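Local coordinates for type IV pilus secretin PilQ family protein (Vibrio cholerae, PDB 6W6M) that probably forms the outer-membrane channel through which the type IV competence pilus passes, as a fourteen-subunit secretin ring, at residues Gly339-Met345 with Phe377-Ala383; Lys258-Ala262 with Leu314-Val318; Arg326-Glu332 with Lys557-Phe563; Gly214-Arg218 with Ala227-Leu232. One frame throughout, in Å; residues are numbered along the deposited sequence.

Contact 1. Residues Gly339-Met345 with Phe377-Ala383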
loop_
_atom_site.group_PDB
_atom_site.type_symbol
_atom_site.label_atom_id
_atom_site.label_comp_id
_atom_site.label_asym_id
_atom_site.label_seq_id
_atom_site.Cartn_x
_atom_site.Cartn_y
_atom_site.Cartn_z
ATOM N N GLY A 339 -53.331 -10.577 46.384
ATOM C CA GLY A 339 -53.633 -11.713 45.532
ATOM C C GLY A 339 -54.372 -12.810 46.261
ATOM O O GLY A 339 -54.314 -12.907 47.489
ATOM N N VAL A 340 -55.058 -13.660 45.491
ATOM C CA VAL A 340 -55.941 -14.684 46.041
ATOM C C VAL A 340 -55.838 -15.976 45.241
ATOM O O VAL A 340 -55.755 -15.975 44.011
ATOM C CB VAL A 340 -57.407 -14.203 46.086
ATOM C CG1 VAL A 340 -58.311 -15.308 46.537
ATOM C CG2 VAL A 340 -57.550 -13.044 47.026
ATOM N N ARG A 341 -55.893 -17.098 45.955
ATOM C CA ARG A 341 -55.749 -18.409 45.329
ATOM C C ARG A 341 -56.756 -19.348 45.983
ATOM O O ARG A 341 -56.605 -19.664 47.162
ATOM C CB ARG A 341 -54.325 -18.913 45.518
ATOM C CG ARG A 341 -53.717 -19.596 44.334
ATOM C CD ARG A 341 -52.219 -19.486 44.385
ATOM N NE ARG A 341 -51.669 -19.996 45.631
ATOM C CZ ARG A 341 -50.897 -21.070 45.721
ATOM N NH1 ARG A 341 -50.574 -21.747 44.632
ATOM N NH2 ARG A 341 -50.440 -21.463 46.900
ATOM N N TRP A 342 -57.775 -19.797 45.254
ATOM C CA TRP A 342 -58.717 -20.718 45.882
ATOM C C TRP A 342 -59.184 -21.794 44.920
ATOM O O TRP A 342 -59.122 -21.643 43.699
ATOM C CB TRP A 342 -59.931 -20.004 46.485
ATOM C CG TRP A 342 -60.834 -19.298 45.541
ATOM C CD1 TRP A 342 -60.856 -17.969 45.291
ATOM C CD2 TRP A 342 -61.885 -19.871 44.761
ATOM N NE1 TRP A 342 -61.837 -17.673 44.391
ATOM C CE2 TRP A 342 -62.488 -18.826 44.048
ATOM C CE3 TRP A 342 -62.373 -21.170 44.591
ATOM C CZ2 TRP A 342 -63.553 -19.035 43.172
ATOM C CZ3 TRP A 342 -63.428 -21.376 43.723
ATOM C CH2 TRP A 342 -64.004 -20.317 43.024
ATOM N N GLY A 343 -59.677 -22.883 45.507
ATOM C CA GLY A 343 -60.107 -24.034 44.733
ATOM C C GLY A 343 -61.157 -24.850 45.451
ATOM O O GLY A 343 -61.280 -24.796 46.679
ATOM N N VAL A 344 -61.919 -25.620 44.676
ATOM C CA VAL A 344 -62.972 -26.475 45.203
ATOM C C VAL A 344 -62.898 -27.829 44.510
ATOM O O VAL A 344 -62.318 -27.973 43.435
ATOM C CB VAL A 344 -64.373 -25.859 45.026
ATOM C CG1 VAL A 344 -65.443 -26.826 45.473
ATOM C CG2 VAL A 344 -64.483 -24.576 45.798
ATOM N N MET A 345 -63.484 -28.835 45.151
ATOM C CA MET A 345 -63.468 -30.184 44.589
ATOM C C MET A 345 -64.574 -30.986 45.247
ATOM O O MET A 345 -64.520 -31.217 46.455
ATOM C CB MET A 345 -62.109 -30.832 44.823
ATOM C CG MET A 345 -61.941 -32.193 44.231
ATOM S SD MET A 345 -60.267 -32.798 44.475
ATOM C CE MET A 345 -59.378 -31.907 43.213
ATOM N N PHE A 377 -55.986 -28.510 40.279
ATOM C CA PHE A 377 -56.967 -28.404 41.347
ATOM C C PHE A 377 -57.576 -27.012 41.420
ATOM O O PHE A 377 -58.793 -26.883 41.584
ATOM C CB PHE A 377 -56.315 -28.788 42.677
ATOM C CG PHE A 377 -57.129 -28.432 43.887
ATOM C CD1 PHE A 377 -58.334 -29.055 44.139
ATOM C CD2 PHE A 377 -56.676 -27.491 44.785
ATOM C CE1 PHE A 377 -59.079 -28.727 45.245
ATOM C CE2 PHE A 377 -57.418 -27.163 45.892
ATOM C CZ PHE A 377 -58.621 -27.783 46.121
ATOM N N LEU A 378 -56.764 -25.969 41.269
ATOM C CA LEU A 378 -57.172 -24.620 41.641
ATOM C C LEU A 378 -58.141 -24.022 40.630
ATOM O O LEU A 378 -57.966 -24.174 39.421
ATOM C CB LEU A 378 -55.944 -23.726 41.792
ATOM C CG LEU A 378 -54.968 -24.072 42.922
ATOM C CD1 LEU A 378 -53.735 -23.201 42.860
ATOM C CD2 LEU A 378 -55.628 -23.945 44.278
ATOM N N ASN A 379 -59.170 -23.348 41.138
ATOM C CA ASN A 379 -60.116 -22.631 40.291
ATOM C C ASN A 379 -59.588 -21.253 39.932
ATOM O O ASN A 379 -59.482 -20.904 38.755
ATOM C CB ASN A 379 -61.465 -22.499 40.998
ATOM C CG ASN A 379 -62.368 -23.675 40.755
ATOM O OD1 ASN A 379 -63.486 -23.524 40.282
ATOM N ND2 ASN A 379 -61.890 -24.858 41.076
ATOM N N VAL A 380 -59.264 -20.456 40.941
ATOM C CA VAL A 380 -58.775 -19.099 40.751
ATOM C C VAL A 380 -57.351 -19.047 41.270
ATOM O O VAL A 380 -57.098 -19.374 42.434
ATOM C CB VAL A 380 -59.667 -18.081 41.469
ATOM C CG1 VAL A 380 -59.040 -16.719 41.440
ATOM C CG2 VAL A 380 -61.025 -18.053 40.834
ATOM N N ASN A 381 -56.420 -18.629 40.413
ATOM C CA ASN A 381 -54.986 -18.651 40.708
ATOM C C ASN A 381 -54.393 -17.276 40.406
ATOM O O ASN A 381 -53.816 -17.068 39.342
ATOM C CB ASN A 381 -54.317 -19.746 39.892
ATOM C CG ASN A 381 -52.911 -20.031 40.339
ATOM O OD1 ASN A 381 -52.578 -19.891 41.508
ATOM N ND2 ASN A 381 -52.069 -20.427 39.404
ATOM N N LEU A 382 -54.487 -16.349 41.359
ATOM C CA LEU A 382 -54.060 -14.970 41.188
ATOM C C LEU A 382 -53.198 -14.547 42.364
ATOM O O LEU A 382 -53.457 -13.545 43.031
ATOM C CB LEU A 382 -55.269 -14.059 41.027
ATOM C CG LEU A 382 -56.133 -14.365 39.805
ATOM C CD1 LEU A 382 -57.329 -13.467 39.748
ATOM C CD2 LEU A 382 -55.324 -14.239 38.537
ATOM N N ALA A 383 -52.186 -15.350 42.670
ATOM C CA ALA A 383 -51.347 -15.098 43.829
ATOM C C ALA A 383 -50.452 -13.884 43.617
ATOM O O ALA A 383 -49.965 -13.627 42.515
ATOM C CB ALA A 383 -50.482 -16.316 44.134
#
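Trp342, with chi1 at 64° setting its indole CG between the backbone N and the carbonyl carbon, folds its ring over Val380; there CG1 stands opposite the backbone N (chi1 171°), which leaves CG2 beside that N and against Trp342 CE2 and CZ2. The two residues meet at a classic beta bulge: Asn379 and Val380 both face Trp342 where the short strand 380-382 pairs antiparallel with the long strand 320-347 of the secretin barrel. Trp342 O takes Val380 N at 3.0 Å, nearly head-on to the carbonyl, and Asn379 N only weakly. Trp342 N returns a bond to Val380 O at 2.9 Å. Beyond the bulge, Val340 and Leu382 exchange two backbone bonds. Val380 CB lies over one face of the indole, 3.9 Å from the centroid of its five-membered ring, a CH-pi contact, while Asn379 CB approaches the six-membered ring obliquely. Arg341 projects from the other face of the sheet beside Asn381, and its NH2 forms a salt bridge with Glu408 OE1 of strand 404-429, which flanks 339-345 on the far side. Val380 and Leu382 also pack on a neighbouring subunit. At the Met345 end the ring of Phe377 makes an oblique Met-aromatic contact, SD lying 5.3 Å from the ring centroid, and Met345 CB sits at the ring edge, 3.7 Å from Phe377 CE1.

Contact 2. Residues Lys258-Ala262 with Leu314-Val318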
loop_
_atom_site.group_PDB
_atom_site.type_symbol
_atom_site.label_atom_id
_atom_site.label_comp_id
_atom_site.label_asym_id
_atom_site.label_seq_id
_atom_site.Cartn_x
_atom_site.Cartn_y
_atom_site.Cartn_z
ATOM N N LYS A 258 13.666 43.295 34.124
ATOM C CA LYS A 258 13.300 42.305 35.124
ATOM C C LYS A 258 11.796 42.313 35.341
ATOM O O LYS A 258 11.191 43.377 35.492
ATOM C CB LYS A 258 14.023 42.560 36.443
ATOM C CG LYS A 258 13.791 41.446 37.431
ATOM C CD LYS A 258 14.691 41.511 38.640
ATOM C CE LYS A 258 14.546 40.234 39.449
ATOM N NZ LYS A 258 15.187 40.334 40.783
ATOM N N ILE A 259 11.201 41.124 35.372
ATOM C CA ILE A 259 9.758 40.946 35.469
ATOM C C ILE A 259 9.435 40.270 36.792
ATOM O O ILE A 259 10.119 39.325 37.194
ATOM C CB ILE A 259 9.222 40.118 34.289
ATOM C CG1 ILE A 259 9.496 40.843 32.980
ATOM C CG2 ILE A 259 7.749 39.854 34.440
ATOM C CD1 ILE A 259 9.111 40.068 31.786
ATOM N N ASN A 260 8.410 40.766 37.474
ATOM C CA ASN A 260 7.870 40.125 38.662
ATOM C C ASN A 260 6.354 40.092 38.563
ATOM O O ASN A 260 5.742 40.981 37.968
ATOM C CB ASN A 260 8.291 40.842 39.942
ATOM C CG ASN A 260 8.634 42.302 39.717
ATOM O OD1 ASN A 260 7.752 43.155 39.630
ATOM N ND2 ASN A 260 9.923 42.598 39.641
ATOM N N PHE A 261 5.758 39.056 39.148
ATOM C CA PHE A 261 4.331 38.753 39.208
ATOM C C PHE A 261 3.788 38.154 37.918
ATOM O O PHE A 261 2.639 37.731 37.903
ATOM C CB PHE A 261 3.460 39.968 39.573
ATOM C CG PHE A 261 3.649 40.446 40.968
ATOM C CD1 PHE A 261 3.360 39.626 42.036
ATOM C CD2 PHE A 261 4.099 41.723 41.217
ATOM C CE1 PHE A 261 3.531 40.067 43.321
ATOM C CE2 PHE A 261 4.269 42.166 42.499
ATOM C CZ PHE A 261 3.985 41.338 43.552
ATOM N N ALA A 262 4.565 38.078 36.846
ATOM C CA ALA A 262 4.083 37.487 35.611
ATOM C C ALA A 262 5.208 36.676 34.996
ATOM O O ALA A 262 6.379 36.891 35.301
ATOM C CB ALA A 262 3.586 38.553 34.634
ATOM N N LEU A 314 1.646 46.346 33.152
ATOM C CA LEU A 314 0.925 45.080 33.040
ATOM C C LEU A 314 1.119 44.182 34.261
ATOM O O LEU A 314 0.144 43.736 34.869
ATOM C CB LEU A 314 1.342 44.341 31.768
ATOM C CG LEU A 314 0.971 45.042 30.465
ATOM C CD1 LEU A 314 1.557 44.300 29.291
ATOM C CD2 LEU A 314 -0.527 45.154 30.336
ATOM N N ASP A 315 2.363 43.885 34.630
ATOM C CA ASP A 315 2.598 42.848 35.634
ATOM C C ASP A 315 2.189 43.339 37.020
ATOM O O ASP A 315 2.911 44.102 37.668
ATOM C CB ASP A 315 4.051 42.388 35.606
ATOM C CG ASP A 315 5.023 43.502 35.860
ATOM O OD1 ASP A 315 4.649 44.667 35.643
ATOM O OD2 ASP A 315 6.161 43.210 36.278
ATOM N N ILE A 316 1.031 42.875 37.478
ATOM C CA ILE A 316 0.485 43.204 38.793
ATOM C C ILE A 316 -0.094 41.940 39.408
ATOM O O ILE A 316 -0.435 40.988 38.696
ATOM C CB ILE A 316 -0.605 44.288 38.702
ATOM C CG1 ILE A 316 -1.762 43.792 37.843
ATOM C CG2 ILE A 316 -0.045 45.582 38.149
ATOM C CD1 ILE A 316 -2.963 44.688 37.869
ATOM N N PRO A 317 -0.210 41.900 40.732
ATOM C CA PRO A 317 -0.866 40.756 41.370
ATOM C C PRO A 317 -2.351 40.709 41.051
ATOM O O PRO A 317 -3.019 41.739 40.946
ATOM C CB PRO A 317 -0.626 41.001 42.862
ATOM C CG PRO A 317 -0.377 42.447 42.971
ATOM C CD PRO A 317 0.332 42.837 41.726
ATOM N N VAL A 318 -2.869 39.490 40.909
ATOM C CA VAL A 318 -4.258 39.267 40.539
ATOM C C VAL A 318 -5.026 38.722 41.739
ATOM O O VAL A 318 -4.462 38.423 42.787
ATOM C CB VAL A 318 -4.402 38.328 39.330
ATOM C CG1 VAL A 318 -3.780 38.949 38.113
ATOM C CG2 VAL A 318 -3.766 36.998 39.618
#
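The Phe261 ring carries Pro317 on one face: Pro317 CD stands over the ring centre, 4.0 Å from the centroid, a CH-pi contact. Ile316 C lies 4.1 Å from Phe261 CB and is oblique to the ring. Phe261 has a left-handed backbone (phi 78°), which turns the loop and directs its side chain at segment 314-318. In a second pair of flat groups, the planes of the Asn260 amide and the Asp315 carboxylate are inclined by 21°, and no bond joins them. Asp315 is the first residue to leave the helix 303-314, and its chi1 of 59° tucks CG over the main chain, with the carboxylate toward Asn260 and Ile259. Ala262 CB touches Asp315 CB at 4.0 Å. Arg291 of a neighbouring subunit packs on Ala262 and Ile316, and Asp473 of another subunit on Phe261. Two loops are thus joined, one leading from strand 253-258 into helix 264-271 and the other leaving helix 303-314 for strand 320-347, at one end of a beta-alpha-beta-beta-alpha domain, the KH-like fold found in the ring-building periplasmic domains of secretins.

Contact 3. Residues Arg326-Glu332 with Lys557-Phe563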
loop_
_atom_site.group_PDB
_atom_site.type_symbol
_atom_site.label_atom_id
_atom_site.label_comp_id
_atom_site.label_asym_id
_atom_site.label_seq_id
_atom_site.Cartn_x
_atom_site.Cartn_y
_atom_site.Cartn_z
ATOM N N ARG A 326 -22.615 22.047 44.335
ATOM C CA ARG A 326 -23.379 21.203 45.247
ATOM C C ARG A 326 -24.440 20.429 44.484
ATOM O O ARG A 326 -25.326 21.029 43.881
ATOM C CB ARG A 326 -24.032 22.038 46.342
ATOM C CG ARG A 326 -24.366 21.256 47.561
ATOM C CD ARG A 326 -25.269 22.025 48.470
ATOM N NE ARG A 326 -25.372 21.380 49.771
ATOM C CZ ARG A 326 -26.490 21.308 50.479
ATOM N NH1 ARG A 326 -27.609 21.835 50.003
ATOM N NH2 ARG A 326 -26.497 20.697 51.654
ATOM N N ILE A 327 -24.369 19.105 44.532
ATOM C CA ILE A 327 -25.291 18.236 43.816
ATOM C C ILE A 327 -26.121 17.493 44.845
ATOM O O ILE A 327 -25.564 16.827 45.724
ATOM C CB ILE A 327 -24.550 17.252 42.901
ATOM C CG1 ILE A 327 -23.845 18.008 41.784
ATOM C CG2 ILE A 327 -25.504 16.240 42.321
ATOM C CD1 ILE A 327 -22.899 17.175 41.006
ATOM N N VAL A 328 -27.443 17.611 44.747
ATOM C CA VAL A 328 -28.356 17.016 45.715
ATOM C C VAL A 328 -29.367 16.144 44.984
ATOM O O VAL A 328 -29.903 16.544 43.947
ATOM C CB VAL A 328 -29.076 18.099 46.541
ATOM C CG1 VAL A 328 -29.918 17.470 47.604
ATOM C CG2 VAL A 328 -28.080 19.031 47.165
ATOM N N THR A 329 -29.637 14.956 45.523
ATOM C CA THR A 329 -30.680 14.123 44.936
ATOM C C THR A 329 -31.511 13.435 46.012
ATOM O O THR A 329 -30.987 13.025 47.049
ATOM C CB THR A 329 -30.109 13.076 43.981
ATOM O OG1 THR A 329 -31.187 12.440 43.287
ATOM C CG2 THR A 329 -29.342 12.032 44.719
ATOM N N VAL A 330 -32.811 13.312 45.743
ATOM C CA VAL A 330 -33.779 12.734 46.669
ATOM C C VAL A 330 -34.670 11.751 45.919
ATOM O O VAL A 330 -35.129 12.034 44.810
ATOM C CB VAL A 330 -34.631 13.831 47.347
ATOM C CG1 VAL A 330 -35.710 13.227 48.187
ATOM C CG2 VAL A 330 -33.769 14.731 48.198
ATOM N N LYS A 331 -34.930 10.596 46.533
ATOM C CA LYS A 331 -35.741 9.551 45.903
ATOM C C LYS A 331 -36.765 9.012 46.887
ATOM O O LYS A 331 -36.459 8.881 48.074
ATOM C CB LYS A 331 -34.874 8.402 45.407
ATOM C CG LYS A 331 -33.963 8.744 44.281
ATOM C CD LYS A 331 -33.140 7.549 43.889
ATOM C CE LYS A 331 -32.228 7.878 42.728
ATOM N NZ LYS A 331 -31.378 6.727 42.324
ATOM N N GLU A 332 -37.953 8.661 46.389
ATOM C CA GLU A 332 -38.977 7.984 47.173
ATOM C C GLU A 332 -39.713 6.952 46.333
ATOM O O GLU A 332 -39.893 7.120 45.126
ATOM C CB GLU A 332 -40.012 8.952 47.725
ATOM C CG GLU A 332 -39.513 9.910 48.751
ATOM C CD GLU A 332 -40.603 10.863 49.170
ATOM O OE1 GLU A 332 -41.660 10.865 48.504
ATOM O OE2 GLU A 332 -40.402 11.619 50.145
ATOM N N LYS A 557 -40.884 8.707 42.785
ATOM C CA LYS A 557 -40.616 10.133 42.653
ATOM C C LYS A 557 -39.134 10.418 42.841
ATOM O O LYS A 557 -38.500 9.852 43.732
ATOM C CB LYS A 557 -41.425 10.937 43.662
ATOM C CG LYS A 557 -40.913 12.328 43.856
ATOM C CD LYS A 557 -41.778 13.111 44.804
ATOM C CE LYS A 557 -43.111 13.419 44.182
ATOM N NZ LYS A 557 -43.855 14.399 45.003
ATOM N N SER A 558 -38.592 11.314 42.019
ATOM C CA SER A 558 -37.163 11.595 42.055
ATOM C C SER A 558 -36.906 13.068 41.781
ATOM O O SER A 558 -37.647 13.711 41.036
ATOM C CB SER A 558 -36.411 10.740 41.038
ATOM O OG SER A 558 -35.039 11.051 41.047
ATOM N N GLU A 559 -35.834 13.595 42.369
ATOM C CA GLU A 559 -35.518 15.004 42.190
ATOM C C GLU A 559 -34.022 15.250 42.307
ATOM O O GLU A 559 -33.376 14.737 43.221
ATOM C CB GLU A 559 -36.261 15.847 43.215
ATOM C CG GLU A 559 -36.052 17.312 43.062
ATOM C CD GLU A 559 -36.848 18.085 44.071
ATOM O OE1 GLU A 559 -37.523 17.437 44.897
ATOM O OE2 GLU A 559 -36.804 19.333 44.045
ATOM N N LEU A 560 -33.486 16.017 41.356
ATOM C CA LEU A 560 -32.039 16.347 41.327
ATOM C C LEU A 560 -31.880 17.862 41.175
ATOM O O LEU A 560 -32.648 18.462 40.408
ATOM C CB LEU A 560 -31.386 15.606 40.157
ATOM C CG LEU A 560 -30.099 16.230 39.622
ATOM C CD1 LEU A 560 -28.892 15.721 40.391
ATOM C CD2 LEU A 560 -29.939 15.952 38.137
ATOM N N LEU A 561 -30.928 18.441 41.907
ATOM C CA LEU A 561 -30.646 19.873 41.854
ATOM C C LEU A 561 -29.147 20.128 41.882
ATOM O O LEU A 561 -28.394 19.397 42.530
ATOM C CB LEU A 561 -31.293 20.622 43.020
ATOM C CG LEU A 561 -32.816 20.657 43.092
ATOM C CD1 LEU A 561 -33.255 21.302 44.366
ATOM C CD2 LEU A 561 -33.390 21.408 41.920
ATOM N N ILE A 562 -28.712 21.187 41.191
ATOM C CA ILE A 562 -27.305 21.583 41.177
ATOM C C ILE A 562 -27.180 23.059 41.537
ATOM O O ILE A 562 -27.817 23.907 40.912
ATOM C CB ILE A 562 -26.657 21.298 39.810
ATOM C CG1 ILE A 562 -26.603 19.791 39.559
ATOM C CG2 ILE A 562 -25.267 21.875 39.757
ATOM C CD1 ILE A 562 -26.237 19.403 38.171
ATOM N N PHE A 563 -26.364 23.363 42.547
ATOM C CA PHE A 563 -26.100 24.718 43.018
ATOM C C PHE A 563 -24.639 25.088 42.796
ATOM O O PHE A 563 -23.769 24.223 42.722
ATOM C CB PHE A 563 -26.385 24.884 44.516
ATOM C CG PHE A 563 -27.765 24.522 44.930
ATOM C CD1 PHE A 563 -28.083 23.224 45.260
ATOM C CD2 PHE A 563 -28.740 25.483 45.035
ATOM C CE1 PHE A 563 -29.349 22.890 45.657
ATOM C CE2 PHE A 563 -30.008 25.150 45.430
ATOM C CZ PHE A 563 -30.311 23.851 45.742
#
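Ile327, Leu560 and Ile562 form the tightly packed face of this regular antiparallel pair, in which strands 320-347 and 549-568 run side by side in the secretin barrel. Ile327 CG1 meets Ile562 CG1 at 4.0 Å and Ile327 CG2 meets Leu560 CD1 at 3.9 Å, all three side chains pointing the same way; strands 475-493 and 496-513 cover them, an arrangement consistent with an inner gate folded against the outer wall. Toward Thr329, Ser558 and Lys331 this face turns polar, and the extended Lys331 chain leads away from the partner strand. A chi1 of -171° swings Thr329 OG1 toward Glu559 O, to which it donates at 3.2 Å from above the carbonyl plane. Val330 N reaches that oxygen within the plane at 3.0 Å, so two donors grip one carbonyl. The other face is more open to solvent, most clearly at Arg326, Glu332 and Lys557. Val328 CG2 lies at the edge of the Phe563 ring, 4.3 Å from CE1, and Arg326 CB touches Phe563 CB at 4.1 Å, whereas Glu332 OE1 and Lys557 NZ stay 5.4 Å apart. Leu561 packs on Arg425 of a neighbouring subunit. Eight backbone bonds across four hydrogen-bonded pairs thus fix the register, with aliphatic burial added on one face, and on the other apolar contacts around Phe563 and Glu332-Lys557 charges that do not touch.

Contact 4. Residues Gly214-Arg218 with Ala227-Leu232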
loop_
_atom_site.group_PDB
_atom_site.type_symbol
_atom_site.label_atom_id
_atom_site.label_comp_id
_atom_site.label_asym_id
_atom_site.label_seq_id
_atom_site.Cartn_x
_atom_site.Cartn_y
_atom_site.Cartn_z
ATOM N N GLY A 214 -5.939 83.171 -3.209
ATOM C CA GLY A 214 -4.974 83.214 -2.129
ATOM C C GLY A 214 -4.462 81.837 -1.749
ATOM O O GLY A 214 -4.959 80.796 -2.176
ATOM N N LEU A 215 -3.421 81.852 -0.929
ATOM C CA LEU A 215 -2.727 80.654 -0.490
ATOM C C LEU A 215 -3.188 80.210 0.899
ATOM O O LEU A 215 -4.252 80.609 1.381
ATOM C CB LEU A 215 -1.230 80.856 -0.698
ATOM C CG LEU A 215 -0.973 81.126 -2.179
ATOM C CD1 LEU A 215 0.454 81.553 -2.420
ATOM C CD2 LEU A 215 -1.321 79.898 -3.010
ATOM N N ASP A 216 -2.395 79.360 1.548
ATOM C CA ASP A 216 -2.748 78.834 2.857
ATOM C C ASP A 216 -2.003 79.560 3.972
ATOM O O ASP A 216 -1.024 80.270 3.732
ATOM C CB ASP A 216 -2.458 77.337 2.937
ATOM C CG ASP A 216 -3.600 76.561 3.546
ATOM O OD1 ASP A 216 -4.765 76.937 3.302
ATOM O OD2 ASP A 216 -3.333 75.571 4.259
ATOM N N LYS A 217 -2.491 79.377 5.198
ATOM C CA LYS A 217 -1.970 80.071 6.367
ATOM C C LYS A 217 -1.936 79.141 7.570
ATOM O O LYS A 217 -2.761 78.234 7.699
ATOM C CB LYS A 217 -2.816 81.303 6.698
ATOM C CG LYS A 217 -4.251 80.979 7.073
ATOM C CD LYS A 217 -5.047 82.207 7.466
ATOM C CE LYS A 217 -6.518 81.857 7.640
ATOM N NZ LYS A 217 -6.746 80.847 8.709
ATOM N N ARG A 218 -0.980 79.396 8.461
ATOM C CA ARG A 218 -0.837 78.644 9.701
ATOM C C ARG A 218 -0.596 79.605 10.855
ATOM O O ARG A 218 0.052 80.641 10.686
ATOM C CB ARG A 218 0.313 77.627 9.626
ATOM C CG ARG A 218 0.101 76.516 8.613
ATOM C CD ARG A 218 1.315 75.607 8.524
ATOM N NE ARG A 218 1.558 74.903 9.777
ATOM C CZ ARG A 218 2.617 74.136 10.010
ATOM N NH1 ARG A 218 3.537 73.974 9.071
ATOM N NH2 ARG A 218 2.755 73.529 11.181
ATOM N N ALA A 227 1.643 81.254 3.136
ATOM C CA ALA A 227 2.528 80.645 2.154
ATOM C C ALA A 227 1.682 79.810 1.199
ATOM O O ALA A 227 0.537 79.469 1.519
ATOM C CB ALA A 227 3.600 79.774 2.827
ATOM N N PRO A 228 2.213 79.493 0.019
ATOM C CA PRO A 228 1.507 78.573 -0.878
ATOM C C PRO A 228 1.439 77.169 -0.300
ATOM O O PRO A 228 2.287 76.753 0.492
ATOM C CB PRO A 228 2.345 78.612 -2.162
ATOM C CG PRO A 228 3.666 79.150 -1.750
ATOM C CD PRO A 228 3.395 80.088 -0.625
ATOM N N LYS A 229 0.407 76.433 -0.717
ATOM C CA LYS A 229 0.220 75.075 -0.217
ATOM C C LYS A 229 1.350 74.154 -0.651
ATOM O O LYS A 229 1.634 73.161 0.028
ATOM C CB LYS A 229 -1.121 74.520 -0.692
ATOM C CG LYS A 229 -2.329 75.219 -0.099
ATOM C CD LYS A 229 -3.607 74.539 -0.549
ATOM C CE LYS A 229 -4.818 75.158 0.138
ATOM N NZ LYS A 229 -5.117 76.529 -0.355
ATOM N N GLU A 230 2.000 74.459 -1.774
ATOM C CA GLU A 230 3.072 73.602 -2.269
ATOM C C GLU A 230 4.223 73.528 -1.276
ATOM O O GLU A 230 4.695 72.438 -0.938
ATOM C CB GLU A 230 3.553 74.102 -3.628
ATOM C CG GLU A 230 3.401 75.602 -3.816
ATOM C CD GLU A 230 3.700 76.044 -5.233
ATOM O OE1 GLU A 230 4.370 75.288 -5.967
ATOM O OE2 GLU A 230 3.258 77.149 -5.615
ATOM N N GLU A 231 4.684 74.681 -0.786
ATOM C CA GLU A 231 5.774 74.677 0.184
ATOM C C GLU A 231 5.364 74.023 1.497
ATOM O O GLU A 231 6.179 73.341 2.125
ATOM C CB GLU A 231 6.267 76.098 0.442
ATOM C CG GLU A 231 7.070 76.693 -0.694
ATOM C CD GLU A 231 7.838 77.927 -0.267
ATOM O OE1 GLU A 231 8.064 78.093 0.951
ATOM O OE2 GLU A 231 8.213 78.731 -1.144
ATOM N N LEU A 232 4.112 74.207 1.921
ATOM C CA LEU A 232 3.658 73.594 3.166
ATOM C C LEU A 232 3.648 72.074 3.057
ATOM O O LEU A 232 4.159 71.371 3.940
ATOM C CB LEU A 232 2.270 74.121 3.533
ATOM C CG LEU A 232 2.166 75.609 3.867
ATOM C CD1 LEU A 232 0.719 76.010 4.064
ATOM C CD2 LEU A 232 2.979 75.952 5.107
#
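Asp216 and Ala227 form an antiparallel hydrogen-bonded pair: Asp216 N donates to Ala227 O and Ala227 N to Asp216 O, both at 2.9 Å, the second bond being much the straighter at 167°. Directly after this pair Pro228 takes the N-cap position of helix 229-248, and Leu215 lies against it, with CD1 3.5 Å from Pro228 CB. Asp216 is embraced by the first turn of the helix. Its CB meets Leu232 CD1 at 3.6 Å, the two side chains nearly perpendicular, while Lys229 CG passes by the same CB. The Lys229 chain runs extended and then bends at its last torsion (chi4 71°), which brings NZ to 3.7 Å from Asp216 OD1, a long salt bridge. Lys229 NZ also lies near the like-charged Arg235 of a neighbouring subunit. Further along, Arg218 and Leu232 run antiparallel alongside each other, Arg218 CD 3.8 Å from Leu232 CD2, and the methyl lies at the edge of the guanidinium. The arrangement is a beta hairpin, strands 216-219 and 224-227, whose second strand passes directly into a long helix, here within the short N-terminal domain shared by secretins and TonB-dependent receptors.

The four contacts follow the long axis of an extended chain, with contacts 1 and 4 farthest apart, about 122 Å between centres. Contact 4 belongs to the short N-terminal (secretin/TonB) domain and contact 2 to the next ring-building domain, about 51 Å away between centres; each closes before the following one opens. Contact 3 lies about 44 Å from contact 2 between centres, where the chain has entered the barrel. Contacts 1 and 3 share strand 320-347, and the shorter loop of contact 1 is enclosed by that of contact 3; their nearest atoms are about 22 Å apart. Contacts 1, 2 and 3 pack on neighbouring subunits, while contact 4 comes near one through Lys229.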